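PDB 3O0F: putative metal-dependent phosphoesterase from Bifidobacterium adolescentis, which acts as a metal-dependent phosphoesterase that holds iron and zinc ions and binds AMP, and may work as a 5'-3' exonuclease on RNA or DNA. Local coordinates for residues I76-E81 with H186-A191; V85-F90 with G197-A202; L214-L219 with R242-T247; D51-W56 with S101-T106; L70-E75 with A89-P94. One frame throughout, in Å; residues are numbered along the deposited sequence.

Contact 1. Residues I76-E81 with H186-A191; sequences ITAVDE and HEVIAA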
# COMPACT_ATOMS: atom_id res chain seq x y z
N ILE A 76 -4.18 2.89 1.73
CA ILE A 76 -5.24 2.91 2.71
C ILE A 76 -6.04 1.62 2.58
O ILE A 76 -6.55 1.29 1.48
CB ILE A 76 -6.19 4.11 2.52
CG1 ILE A 76 -5.37 5.41 2.51
CG2 ILE A 76 -7.28 4.14 3.63
CD1 ILE A 76 -6.18 6.67 2.21
N THR A 77 -6.19 0.94 3.71
CA THR A 77 -6.99 -0.28 3.79
C THR A 77 -8.49 0.07 3.76
O THR A 77 -8.93 0.91 4.54
CB THR A 77 -6.66 -1.02 5.14
OG1 THR A 77 -5.25 -1.08 5.34
CG2 THR A 77 -7.22 -2.46 5.19
N ALA A 78 -9.25 -0.55 2.88
CA ALA A 78 -10.63 -0.22 2.72
C ALA A 78 -11.44 -1.46 2.30
O ALA A 78 -10.87 -2.52 2.03
CB ALA A 78 -10.80 0.95 1.71
N VAL A 79 -12.76 -1.32 2.30
CA VAL A 79 -13.66 -2.40 1.88
C VAL A 79 -14.81 -1.84 1.06
O VAL A 79 -15.30 -0.75 1.33
CB VAL A 79 -14.23 -3.20 3.10
CG1 VAL A 79 -14.89 -2.27 4.12
CG2 VAL A 79 -15.23 -4.24 2.62
N ASP A 80 -15.26 -2.62 0.08
CA ASP A 80 -16.43 -2.28 -0.73
C ASP A 80 -17.39 -3.47 -0.89
O ASP A 80 -17.11 -4.45 -1.59
CB ASP A 80 -15.97 -1.75 -2.08
CG ASP A 80 -17.05 -0.99 -2.80
OD1 ASP A 80 -18.21 -1.44 -2.72
OD2 ASP A 80 -16.74 0.02 -3.48
N GLU A 81 -18.55 -3.40 -0.23
CA GLU A 81 -19.42 -4.58 -0.09
C GLU A 81 -18.54 -5.69 0.47
O GLU A 81 -17.95 -5.47 1.51
CB GLU A 81 -20.12 -4.92 -1.42
CG GLU A 81 -21.08 -3.76 -1.88
CD GLU A 81 -21.35 -3.72 -3.40
OE1 GLU A 81 -21.07 -4.73 -4.10
OE2 GLU A 81 -21.84 -2.66 -3.89
N HIS A 186 -16.00 4.54 -0.20
CA HIS A 186 -16.65 5.85 -0.34
C HIS A 186 -16.16 6.84 0.72
O HIS A 186 -15.98 8.03 0.43
CB HIS A 186 -18.17 5.72 -0.26
CG HIS A 186 -18.71 4.58 -1.07
ND1 HIS A 186 -18.47 4.44 -2.42
CD2 HIS A 186 -19.47 3.51 -0.71
CE1 HIS A 186 -19.06 3.34 -2.86
NE2 HIS A 186 -19.67 2.76 -1.84
N GLU A 187 -15.95 6.35 1.94
CA GLU A 187 -15.42 7.18 3.00
C GLU A 187 -13.97 7.53 2.73
O GLU A 187 -13.59 8.69 2.89
CB GLU A 187 -15.49 6.53 4.39
CG GLU A 187 -14.95 7.55 5.40
CD GLU A 187 -14.91 7.12 6.85
OE1 GLU A 187 -15.09 5.91 7.14
OE2 GLU A 187 -14.67 8.03 7.68
N VAL A 188 -13.17 6.56 2.34
CA VAL A 188 -11.74 6.82 2.02
C VAL A 188 -11.59 7.84 0.89
O VAL A 188 -10.83 8.81 1.01
CB VAL A 188 -11.01 5.51 1.70
CG1 VAL A 188 -9.61 5.78 1.03
CG2 VAL A 188 -10.85 4.67 3.02
N ILE A 189 -12.35 7.67 -0.18
CA ILE A 189 -12.26 8.64 -1.28
C ILE A 189 -12.66 10.06 -0.86
O ILE A 189 -11.96 11.03 -1.22
CB ILE A 189 -13.04 8.20 -2.52
CG1 ILE A 189 -12.40 6.95 -3.13
CG2 ILE A 189 -13.04 9.33 -3.56
CD1 ILE A 189 -13.31 6.26 -4.13
N ALA A 190 -13.75 10.21 -0.12
CA ALA A 190 -14.13 11.51 0.38
C ALA A 190 -13.04 12.12 1.25
O ALA A 190 -12.82 13.34 1.18
CB ALA A 190 -15.46 11.44 1.15
N ALA A 191 -12.39 11.31 2.10
CA ALA A 191 -11.39 11.80 3.01
C ALA A 191 -10.15 12.24 2.24
O ALA A 191 -9.56 13.27 2.55
CB ALA A 191 -11.03 10.76 4.10
O HOH W 1 -20.22 0.17 -2.12
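A chi1 of 166° sets CG1 of Val188 anti to the backbone N and CG2 anti to the carbonyl carbon, so that both methyls point from helix 185-194 at the strand. Ile76 answers with chi1 -54°, which places CG2 anti to its backbone N and sends CG1 out beside that nitrogen. The two branched side chains then meet tip to tip, one methyl against each branch: Ile76 CG2 lies 3.7 Å from Val188 CG2, and Ile76 CD1 reaches Val188 CG1 at 3.7 Å. On the same face of the strand, Ala78 CB approaches Val188 CG2 at 3.9 Å, making the valine the shared partner of both strand residues. Toward the end of the strand the contact turns polar. Asp80, with CG anti to its backbone N, crosses His186 so that carboxylate and imidazole planes stand 75° apart, and no direct bond joins them. Water 1 spans the gap instead, donating to Asp80 OD1 over 2.6 Å and lying 2.7 Å from His186 NE2. Asp80 OD2 is hydrogen-bonded to Thr185, and His186 ND1 to Asp225; two flanking carboxylates would probably favour a protonated imidazole. Thr77 turns to the other face, the side of the bound AMP. A helix packed through an inward valine against the outside of the strands is typical of the distorted beta/alpha barrel of PHP domains.

Contact 2. Residues V85-F90 with G197-A202; sequences VHMLAF and GVVVAA. With FE (Fe (III) ion), chain D.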
# COMPACT_ATOMS: atom_id res chain seq x y z
N VAL A 85 -10.30 -3.72 -0.64
CA VAL A 85 -9.80 -2.76 -1.62
C VAL A 85 -8.68 -1.96 -0.94
O VAL A 85 -8.85 -1.46 0.17
CB VAL A 85 -10.89 -1.75 -2.07
CG1 VAL A 85 -10.33 -0.77 -3.11
CG2 VAL A 85 -12.14 -2.45 -2.61
N HIS A 86 -7.55 -1.84 -1.61
CA HIS A 86 -6.48 -0.98 -1.18
C HIS A 86 -6.46 0.26 -2.08
O HIS A 86 -6.54 0.15 -3.32
CB HIS A 86 -5.16 -1.76 -1.23
CG HIS A 86 -5.03 -2.78 -0.12
ND1 HIS A 86 -3.84 -3.39 0.20
CD2 HIS A 86 -5.94 -3.25 0.77
CE1 HIS A 86 -4.02 -4.21 1.21
NE2 HIS A 86 -5.29 -4.15 1.58
N MSE A 87 -6.40 1.43 -1.45
CA MSE A 87 -6.44 2.71 -2.13
C MSE A 87 -5.10 3.40 -1.90
O MSE A 87 -4.70 3.60 -0.77
CB MSE A 87 -7.49 3.60 -1.51
CG MSE A 87 -8.87 2.92 -1.42
SE MSE A 87 -9.98 3.18 -2.98
CE MSE A 87 -8.78 3.88 -4.32
N LEU A 88 -4.47 3.84 -2.97
CA LEU A 88 -3.25 4.63 -2.89
C LEU A 88 -3.68 6.11 -2.88
O LEU A 88 -4.48 6.53 -3.74
CB LEU A 88 -2.38 4.32 -4.11
CG LEU A 88 -1.76 2.93 -4.23
CD1 LEU A 88 -1.17 2.76 -5.62
CD2 LEU A 88 -0.68 2.65 -3.18
N ALA A 89 -3.15 6.86 -1.92
CA ALA A 89 -3.49 8.27 -1.69
C ALA A 89 -2.21 9.05 -1.74
O ALA A 89 -1.28 8.75 -1.01
CB ALA A 89 -4.12 8.46 -0.34
N PHE A 90 -2.13 10.01 -2.65
CA PHE A 90 -0.89 10.76 -2.80
C PHE A 90 -1.13 12.27 -2.60
O PHE A 90 -2.20 12.80 -2.98
CB PHE A 90 -0.32 10.59 -4.21
CG PHE A 90 0.06 9.17 -4.53
CD1 PHE A 90 1.22 8.62 -4.00
CD2 PHE A 90 -0.75 8.40 -5.34
CE1 PHE A 90 1.56 7.28 -4.27
CE2 PHE A 90 -0.40 7.09 -5.66
CZ PHE A 90 0.75 6.54 -5.11
N GLY A 197 -5.94 15.45 -1.72
CA GLY A 197 -5.09 14.45 -2.36
C GLY A 197 -5.62 13.82 -3.64
O GLY A 197 -6.71 14.14 -4.13
N VAL A 198 -4.88 12.83 -4.11
CA VAL A 198 -5.15 12.11 -5.33
C VAL A 198 -5.29 10.67 -4.90
O VAL A 198 -4.43 10.11 -4.20
CB VAL A 198 -3.99 12.31 -6.36
CG1 VAL A 198 -4.20 11.49 -7.68
CG2 VAL A 198 -3.83 13.80 -6.65
N VAL A 199 -6.35 10.05 -5.37
CA VAL A 199 -6.68 8.69 -4.94
C VAL A 199 -6.76 7.72 -6.13
O VAL A 199 -7.40 7.98 -7.16
CB VAL A 199 -7.98 8.66 -4.02
CG1 VAL A 199 -9.17 9.22 -4.73
CG2 VAL A 199 -8.23 7.24 -3.53
N VAL A 200 -6.10 6.57 -5.97
CA VAL A 200 -5.96 5.57 -7.06
C VAL A 200 -6.34 4.19 -6.48
O VAL A 200 -5.90 3.88 -5.40
CB VAL A 200 -4.48 5.57 -7.56
CG1 VAL A 200 -4.19 4.38 -8.53
CG2 VAL A 200 -4.10 6.95 -8.17
N ALA A 201 -7.15 3.40 -7.18
CA ALA A 201 -7.46 2.03 -6.74
C ALA A 201 -6.23 1.13 -7.06
O ALA A 201 -5.76 1.07 -8.19
CB ALA A 201 -8.76 1.50 -7.47
N ALA A 202 -5.67 0.51 -6.01
CA ALA A 202 -4.47 -0.35 -6.11
C ALA A 202 -4.82 -1.79 -6.59
O ALA A 202 -5.86 -2.31 -6.22
CB ALA A 202 -3.76 -0.43 -4.75
FE FE D . -2.12 -3.63 -1.50
O HOH W 2 -7.54 -3.13 -4.32
O HOH W 3 -0.39 -3.33 -2.48
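Met87, modelled as selenomethionine, folds back on itself: with chi3 at 13° its terminal methyl is nearly eclipsed, and CE is driven to within 3.1 Å of Val200 O, a strikingly tight approach. The bend tucks the methyl against the neighbouring strand, where CE also meets Val199 CG2 at 3.5 Å. Beneath this strained side chain the backbone pairing is regular. Leu88 and Val200 form an antiparallel hydrogen-bonded pair with both links at 2.8 Å, from Leu88 N to Val200 O and from Val200 N to Leu88 O, the first running nearly along the C=O axis. Phe90 and Val198 repeat the pattern, and Ala202 N donates to His86 O, whose plane it shares. Leu88, Phe90, Val198 and Val200 occupy one face of the sheet; there Leu88 CG packs on Ala202 CB at 3.9 Å, while Val200 CG2 stands at the edge of the Phe90 ring. Where the strands diverge, water 2 accepts from His86 N and donates to Ala202 O. His86 ends the pairing at the metal site, binding an iron ion through ND1 at 2.4 Å, with Glu75 and His203 as further ligands. Strand 70-80 flanks 83-90 on its other edge and strand 229-233 adjoins 198-201, while helix 185-194 lies over the face that carries Met87, Ala89 and Val199, its Val188 and Val192 touching them.

Contact 3. Residues L214-L219 with R242-T247; sequences LSDEQL and RERLLT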
# COMPACT_ATOMS: atom_id res chain seq x y z
N LEU A 214 -13.59 -6.19 -7.69
CA LEU A 214 -14.51 -5.09 -7.89
C LEU A 214 -15.14 -5.19 -9.26
O LEU A 214 -14.45 -5.46 -10.27
CB LEU A 214 -13.78 -3.73 -7.80
CG LEU A 214 -13.31 -3.32 -6.42
CD1 LEU A 214 -12.42 -2.08 -6.54
CD2 LEU A 214 -14.49 -3.08 -5.47
N SER A 215 -16.44 -4.95 -9.30
CA SER A 215 -17.14 -4.91 -10.55
C SER A 215 -17.05 -3.52 -11.19
O SER A 215 -16.68 -2.55 -10.55
CB SER A 215 -18.58 -5.25 -10.32
OG SER A 215 -19.18 -4.20 -9.61
N ASP A 216 -17.42 -3.44 -12.46
CA ASP A 216 -17.51 -2.15 -13.16
C ASP A 216 -18.42 -1.16 -12.44
O ASP A 216 -18.12 0.04 -12.42
CB ASP A 216 -18.05 -2.31 -14.59
CG ASP A 216 -17.10 -3.12 -15.52
OD1 ASP A 216 -16.03 -3.57 -15.05
OD2 ASP A 216 -17.41 -3.29 -16.72
N GLU A 217 -19.56 -1.64 -11.95
CA GLU A 217 -20.51 -0.81 -11.19
C GLU A 217 -19.87 -0.23 -9.92
O GLU A 217 -20.05 0.94 -9.64
CB GLU A 217 -21.84 -1.56 -10.86
CG GLU A 217 -22.69 -1.81 -12.13
CD GLU A 217 -24.24 -2.03 -11.94
OE1 GLU A 217 -24.70 -3.15 -11.58
OE2 GLU A 217 -25.00 -1.08 -12.26
N GLN A 218 -19.12 -1.03 -9.17
CA GLN A 218 -18.43 -0.53 -7.97
C GLN A 218 -17.36 0.48 -8.36
O GLN A 218 -17.15 1.47 -7.65
CB GLN A 218 -17.81 -1.65 -7.14
CG GLN A 218 -18.83 -2.67 -6.56
CD GLN A 218 -18.13 -3.85 -5.92
OE1 GLN A 218 -17.60 -4.72 -6.61
NE2 GLN A 218 -18.15 -3.90 -4.56
N LEU A 219 -16.67 0.24 -9.47
CA LEU A 219 -15.69 1.20 -9.95
C LEU A 219 -16.37 2.48 -10.37
O LEU A 219 -15.84 3.56 -10.09
CB LEU A 219 -14.80 0.64 -11.09
CG LEU A 219 -13.76 -0.39 -10.61
CD1 LEU A 219 -13.02 -1.05 -11.77
CD2 LEU A 219 -12.76 0.26 -9.64
N ARG A 242 -5.76 -5.98 -17.04
CA ARG A 242 -5.10 -4.76 -17.52
C ARG A 242 -5.90 -4.17 -18.66
O ARG A 242 -6.20 -2.98 -18.62
CB ARG A 242 -3.64 -5.03 -17.90
CG ARG A 242 -2.80 -5.53 -16.74
CD ARG A 242 -1.32 -5.67 -17.17
NE ARG A 242 -0.47 -6.14 -16.07
CZ ARG A 242 0.85 -6.04 -16.05
NH1 ARG A 242 1.50 -5.48 -17.06
NH2 ARG A 242 1.53 -6.47 -15.01
N GLU A 243 -6.33 -4.97 -19.63
CA GLU A 243 -7.14 -4.39 -20.75
C GLU A 243 -8.48 -3.84 -20.27
O GLU A 243 -8.92 -2.78 -20.68
CB GLU A 243 -7.41 -5.41 -21.85
CG GLU A 243 -6.19 -5.66 -22.78
CD GLU A 243 -6.29 -6.99 -23.53
OE1 GLU A 243 -7.43 -7.54 -23.61
OE2 GLU A 243 -5.25 -7.50 -24.02
N ARG A 244 -9.12 -4.56 -19.36
CA ARG A 244 -10.39 -4.10 -18.79
C ARG A 244 -10.19 -2.74 -18.04
O ARG A 244 -10.94 -1.79 -18.23
CB ARG A 244 -10.95 -5.20 -17.88
CG ARG A 244 -11.97 -4.73 -16.86
CD ARG A 244 -12.69 -5.88 -16.18
NE ARG A 244 -13.57 -5.29 -15.19
CZ ARG A 244 -13.30 -5.15 -13.89
NH1 ARG A 244 -12.20 -5.69 -13.36
NH2 ARG A 244 -14.15 -4.50 -13.10
N LEU A 245 -9.16 -2.64 -17.23
CA LEU A 245 -8.96 -1.42 -16.44
C LEU A 245 -8.54 -0.23 -17.33
O LEU A 245 -8.92 0.90 -17.06
CB LEU A 245 -7.93 -1.70 -15.32
CG LEU A 245 -8.28 -2.72 -14.21
CD1 LEU A 245 -7.00 -3.02 -13.38
CD2 LEU A 245 -9.42 -2.24 -13.25
N LEU A 246 -7.73 -0.49 -18.36
CA LEU A 246 -7.30 0.55 -19.30
C LEU A 246 -8.52 1.12 -20.04
O LEU A 246 -8.58 2.31 -20.32
CB LEU A 246 -6.30 -0.00 -20.32
CG LEU A 246 -4.89 -0.28 -19.83
CD1 LEU A 246 -4.12 -1.06 -20.89
CD2 LEU A 246 -4.16 1.02 -19.39
N THR A 247 -9.47 0.26 -20.37
CA THR A 247 -10.67 0.67 -21.03
C THR A 247 -11.51 1.56 -20.15
O THR A 247 -12.02 2.57 -20.62
CB THR A 247 -11.48 -0.55 -21.53
OG1 THR A 247 -10.66 -1.27 -22.46
CG2 THR A 247 -12.78 -0.11 -22.22
O HOH W 4 -11.62 -4.85 -10.70
O HOH W 5 -15.35 -4.72 -17.67
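Arg244 lays its guanidinium edge-on against the carboxylate of Asp216, the two planes only 4° apart and the side chains meeting tip to tip. The arginine chain is extended from CG to NE, with CG anti to the backbone N, and so reaches across from helix 239-252 to the start of helix 216-225. Both contacting nitrogens converge on a single oxygen: NE of Arg244 reaches Asp216 OD1 at 3.0 Å on its syn lone pair, whereas Arg244 NH2 meets the same OD1 at 2.9 Å nearly along the C-O axis. The salt bridge is therefore side-on but forked at one acceptor. Water 5 donates to Asp216 OD2 and accepts a weak bond from Arg244 NE. NH2 of Arg244 also donates to Leu214 O at 3.0 Å, from 28° above the carbonyl plane, and water 4 links that carbonyl to Arg244 NH1, which is hydrogen-bonded to Gln241 as well. These acceptors sit at the start of helix 216-225, closed by a capping box: Gln218 N donates to Ser215 OG at 3.2 Å, and Ser215 N to Gln218 OE1 at 2.9 Å. Helices 216-225 and 239-252 belong to successive beta-alpha units, with strand 229-233 between them in the chain. An alanine in place of Arg244 would remove the salt bridge and the bond to Leu214 O, and would probably loosen the N-terminal turn of helix 216-225 from its neighbour. Deeper in, Leu219 CD1 lies 3.9 Å from Arg244 NH2 and, crossing Leu245 at about a right angle, 4.1 Å from Leu245 CD2.

Contact 4. Residues D51-W56 with S101-T106; sequences DTTAGW and SMFANT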
# COMPACT_ATOMS: atom_id res chain seq x y z
N ASP A 51 -1.78 2.79 5.86
CA ASP A 51 -2.54 3.54 6.90
C ASP A 51 -1.71 4.51 7.77
O ASP A 51 -1.91 4.60 8.98
CB ASP A 51 -3.31 2.53 7.75
CG ASP A 51 -4.14 1.59 6.90
OD1 ASP A 51 -4.98 2.11 6.14
OD2 ASP A 51 -3.96 0.34 6.97
N THR A 52 -0.75 5.20 7.15
CA THR A 52 0.18 6.06 7.87
C THR A 52 0.90 7.05 6.96
O THR A 52 1.08 6.81 5.75
CB THR A 52 1.26 5.21 8.61
OG1 THR A 52 1.99 6.03 9.54
CG2 THR A 52 2.24 4.53 7.60
N THR A 53 1.37 8.14 7.58
CA THR A 53 2.37 9.05 6.98
C THR A 53 3.64 9.08 7.81
O THR A 53 4.45 10.01 7.69
CB THR A 53 1.80 10.49 6.93
OG1 THR A 53 1.49 10.92 8.27
CG2 THR A 53 0.54 10.51 6.10
N ALA A 54 3.86 8.07 8.65
CA ALA A 54 4.96 8.16 9.66
C ALA A 54 6.36 8.24 9.04
O ALA A 54 7.28 8.84 9.63
CB ALA A 54 4.85 6.99 10.68
N GLY A 55 6.55 7.65 7.86
CA GLY A 55 7.82 7.75 7.15
C GLY A 55 8.01 8.93 6.21
O GLY A 55 9.02 9.03 5.53
N TRP A 56 7.03 9.83 6.14
CA TRP A 56 7.13 10.98 5.24
C TRP A 56 8.32 11.91 5.49
O TRP A 56 9.04 12.24 4.56
CB TRP A 56 5.81 11.79 5.29
CG TRP A 56 4.70 11.19 4.50
CD1 TRP A 56 4.52 9.86 4.16
CD2 TRP A 56 3.56 11.88 3.99
NE1 TRP A 56 3.41 9.72 3.39
CE2 TRP A 56 2.78 10.95 3.30
CE3 TRP A 56 3.15 13.21 4.03
CZ2 TRP A 56 1.59 11.30 2.67
CZ3 TRP A 56 1.99 13.57 3.37
CH2 TRP A 56 1.22 12.62 2.70
N SER A 101 -7.55 10.92 11.80
CA SER A 101 -8.28 10.12 12.74
C SER A 101 -8.71 8.79 12.10
O SER A 101 -8.76 7.78 12.76
CB SER A 101 -9.44 10.91 13.30
OG SER A 101 -10.52 10.82 12.43
N MSE A 102 -9.03 8.79 10.81
CA MSE A 102 -9.33 7.53 10.14
C MSE A 102 -8.13 6.56 10.15
O MSE A 102 -8.29 5.35 10.39
CB MSE A 102 -9.68 7.80 8.70
CG MSE A 102 -9.99 6.54 7.93
SE MSE A 102 -10.63 7.01 6.16
CE MSE A 102 -8.96 7.13 5.28
N PHE A 103 -6.94 7.09 9.89
CA PHE A 103 -5.72 6.26 10.06
C PHE A 103 -5.49 5.77 11.48
O PHE A 103 -5.10 4.62 11.68
CB PHE A 103 -4.45 6.95 9.60
CG PHE A 103 -4.42 7.32 8.14
CD1 PHE A 103 -5.24 6.71 7.21
CD2 PHE A 103 -3.51 8.26 7.70
CE1 PHE A 103 -5.18 7.06 5.88
CE2 PHE A 103 -3.45 8.61 6.38
CZ PHE A 103 -4.27 8.01 5.46
N ALA A 104 -5.70 6.63 12.47
CA ALA A 104 -5.47 6.25 13.86
C ALA A 104 -6.43 5.12 14.21
O ALA A 104 -6.03 4.16 14.86
CB ALA A 104 -5.67 7.46 14.84
N ASN A 105 -7.68 5.23 13.75
CA ASN A 105 -8.66 4.20 14.00
C ASN A 105 -8.27 2.91 13.32
O ASN A 105 -8.43 1.83 13.90
CB ASN A 105 -10.05 4.59 13.50
CG ASN A 105 -10.64 5.79 14.24
OD1 ASN A 105 -10.19 6.14 15.32
ND2 ASN A 105 -11.64 6.43 13.65
N THR A 106 -7.78 2.98 12.09
CA THR A 106 -7.41 1.73 11.38
C THR A 106 -6.20 1.09 12.04
O THR A 106 -6.14 -0.13 12.17
CB THR A 106 -7.11 1.93 9.91
OG1 THR A 106 -8.29 2.40 9.26
CG2 THR A 106 -6.65 0.61 9.27
O HOH W 6 -7.77 2.52 6.61
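Packing is closest where Phe103 leans on the backbone of the loop: its CB lies 3.5 Å from Asp51 O, and one ring face carries the Asp51-Thr52 peptide, with Asp51 C 3.9 Å above the plane, offset toward the rim. One helical turn on, Thr106 turns CG2 anti to its backbone N and crosses the aspartate at about a right angle, bringing that methyl to 3.5 Å from Asp51 OD2. Farther along, the fit loosens. Thr53 CG2 stays 4.4 Å from Phe103 CE2 and sits instead over the centre of the Trp56 ring, while the loop curls away through an ST turn, Ala54 N donating to Thr52 OG1. Between 51-56 and 101-106 no direct hydrogen bond forms, and water 6 mediates, donating to Asp51 OD1 and accepting from Thr106 OG1 at 2.7 Å; on the same helix Arg107 NH1 donates to Asp51 O. An alanine instead of Phe103 would remove the ring beneath the Asp51-Thr52 peptide and would probably let this part of the loop shift. Asp51 OD2 accepts from Thr77 and forms a salt bridge with Arg110, which binds AMP, so the buried carboxylate is probably ionised and is likely to orient that arginine from the second shell.

Contact 5. Residues L70-E75 with A89-P94; sequences LLLGTE and AFQYDP. With FE (Fe (III) ion), chain D; FE (Fe (III) ion), chain E.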
# COMPACT_ATOMS: atom_id res chain seq x y z
N LEU A 70 10.42 12.76 -5.10
CA LEU A 70 9.62 11.90 -4.24
C LEU A 70 8.14 12.27 -4.27
O LEU A 70 7.80 13.44 -4.17
CB LEU A 70 10.12 12.09 -2.83
CG LEU A 70 9.39 11.37 -1.72
CD1 LEU A 70 9.71 9.89 -1.85
CD2 LEU A 70 9.83 11.90 -0.38
N LEU A 71 7.26 11.27 -4.35
CA LEU A 71 5.83 11.47 -4.11
C LEU A 71 5.49 10.96 -2.71
O LEU A 71 5.98 9.89 -2.28
CB LEU A 71 5.03 10.74 -5.22
CG LEU A 71 3.77 11.18 -5.93
CD1 LEU A 71 3.94 12.56 -6.55
CD2 LEU A 71 3.39 10.10 -7.00
N LEU A 72 4.71 11.73 -1.96
CA LEU A 72 4.31 11.35 -0.63
C LEU A 72 2.96 10.65 -0.69
O LEU A 72 1.98 11.20 -1.18
CB LEU A 72 4.28 12.54 0.33
CG LEU A 72 5.68 13.12 0.67
CD1 LEU A 72 5.64 14.44 1.42
CD2 LEU A 72 6.58 12.08 1.38
N GLY A 73 2.91 9.40 -0.20
CA GLY A 73 1.71 8.60 -0.35
C GLY A 73 1.43 7.66 0.80
O GLY A 73 2.20 7.53 1.75
N THR A 74 0.28 7.02 0.72
CA THR A 74 -0.18 6.10 1.77
C THR A 74 -1.05 5.05 1.09
O THR A 74 -1.81 5.38 0.19
CB THR A 74 -1.05 6.82 2.80
OG1 THR A 74 -0.28 7.78 3.51
CG2 THR A 74 -1.66 5.80 3.81
N GLU A 75 -0.96 3.79 1.50
CA GLU A 75 -1.88 2.78 0.99
C GLU A 75 -2.95 2.56 2.07
O GLU A 75 -2.66 2.15 3.19
CB GLU A 75 -1.17 1.46 0.64
CG GLU A 75 -2.15 0.46 0.12
CD GLU A 75 -1.52 -0.77 -0.53
OE1 GLU A 75 -0.34 -0.95 -0.38
OE2 GLU A 75 -2.22 -1.50 -1.27
N ALA A 89 -3.15 6.86 -1.92
CA ALA A 89 -3.49 8.27 -1.69
C ALA A 89 -2.21 9.05 -1.74
O ALA A 89 -1.28 8.75 -1.01
CB ALA A 89 -4.12 8.46 -0.34
N PHE A 90 -2.13 10.01 -2.65
CA PHE A 90 -0.89 10.76 -2.80
C PHE A 90 -1.13 12.27 -2.60
O PHE A 90 -2.20 12.80 -2.98
CB PHE A 90 -0.32 10.59 -4.21
CG PHE A 90 0.06 9.17 -4.53
CD1 PHE A 90 1.22 8.62 -4.00
CD2 PHE A 90 -0.75 8.40 -5.34
CE1 PHE A 90 1.56 7.28 -4.27
CE2 PHE A 90 -0.40 7.09 -5.66
CZ PHE A 90 0.75 6.54 -5.11
N GLN A 91 -0.10 12.92 -2.09
CA GLN A 91 -0.02 14.39 -2.06
C GLN A 91 -1.22 15.05 -1.43
O GLN A 91 -1.84 15.95 -2.00
CB GLN A 91 0.25 14.93 -3.48
CG GLN A 91 1.61 14.41 -4.07
CD GLN A 91 2.83 14.97 -3.35
OE1 GLN A 91 3.64 14.22 -2.81
NE2 GLN A 91 2.96 16.31 -3.35
N TYR A 92 -1.56 14.59 -0.24
CA TYR A 92 -2.66 15.18 0.55
C TYR A 92 -2.10 15.84 1.79
O TYR A 92 -0.95 15.57 2.17
CB TYR A 92 -3.69 14.12 0.91
CG TYR A 92 -3.16 13.01 1.73
CD1 TYR A 92 -3.15 13.08 3.11
CD2 TYR A 92 -2.66 11.86 1.13
CE1 TYR A 92 -2.67 12.05 3.87
CE2 TYR A 92 -2.16 10.82 1.88
CZ TYR A 92 -2.17 10.91 3.24
OH TYR A 92 -1.67 9.88 3.98
N ASP A 93 -2.89 16.70 2.43
CA ASP A 93 -2.45 17.36 3.67
C ASP A 93 -2.35 16.38 4.84
O ASP A 93 -3.36 15.89 5.32
CB ASP A 93 -3.39 18.51 4.00
CG ASP A 93 -3.13 19.13 5.35
OD1 ASP A 93 -2.10 18.81 6.02
OD2 ASP A 93 -4.03 19.91 5.77
N PRO A 94 -1.13 16.09 5.30
CA PRO A 94 -1.01 15.06 6.36
C PRO A 94 -1.62 15.45 7.71
O PRO A 94 -1.92 14.59 8.50
CB PRO A 94 0.50 14.85 6.46
CG PRO A 94 1.10 16.14 6.07
CD PRO A 94 0.19 16.68 4.97
FE FE D . -2.12 -3.63 -1.50
FE FE E . 1.04 -2.21 -1.45
O HOH W 7 6.27 14.90 -2.34
O HOH W 3 -0.39 -3.33 -2.48
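The beta hairpin of strands 70-80 and 83-90 is joined here at its open end, beside the metal centre. Thr74 and Ala89 form an antiparallel hydrogen-bonded pair, followed by Gly73 and Phe90 as a non-hydrogen-bonded one. Lack of a side chain at Gly73 matters: Phe90 CD1 lies 3.7 Å from Gly73 CA, and a beta carbon would clash with the ring. Leu71 places CD2 4.0 Å above one face of that ring, toward its rim. Regular pairing stops at Gln91, whose backbone adopts a left-handed conformation, yet its side chain prolongs the ladder. Gln91 N donates to Leu72 O over 2.8 Å, and the chain, bent at chi2, returns OE1 to accept from Leu72 N, at 2.8 Å and almost straight at 172°. The amide oxygen stands in for a backbone carbonyl, and water 7 donates to it. On the other face Tyr92 OH donates to Thr74 OG1 at 2.6 Å, the acceptor lying in the plane of the tyrosine ring; Thr74 OG1 is bonded to Thr52 O. Glu75 starts away from 89-94 and, extended beyond CG, bridges two irons, with OE2 2.1 Å from iron D and OE1 2.2 Å from iron E. Water 3 does too; His18, His20 and Asp261 also bind iron E, His86 and His203 iron D, and with the zinc nearby this makes the three-metal centre typical of PHP-domain phosphoesterases.

How the contacts relate
From the N terminus, contact 4 opens first and closes on helix 97-124; contact 5, which joins the two arms of the hairpin 70-80/83-90, is nested within its loop. Contact 1 starts on the same strand as contact 5, crosses contacts 4 and 5, and closes on helix 185-194. Contact 2 begins where contact 5 ends, sharing Ala89 and Phe90, crosses contacts 1 and 4, and adds strand 198-201 to the sheet; with contact 5 it supplies ligands to one iron. Contact 3 follows in series, closing the helix-strand-helix stretch from 216-225 through 229-233 to 239-252, about 28 Å centre to centre from contact 4, though Leu214 touches Val85 of contact 2 and Asp80 of contact 1.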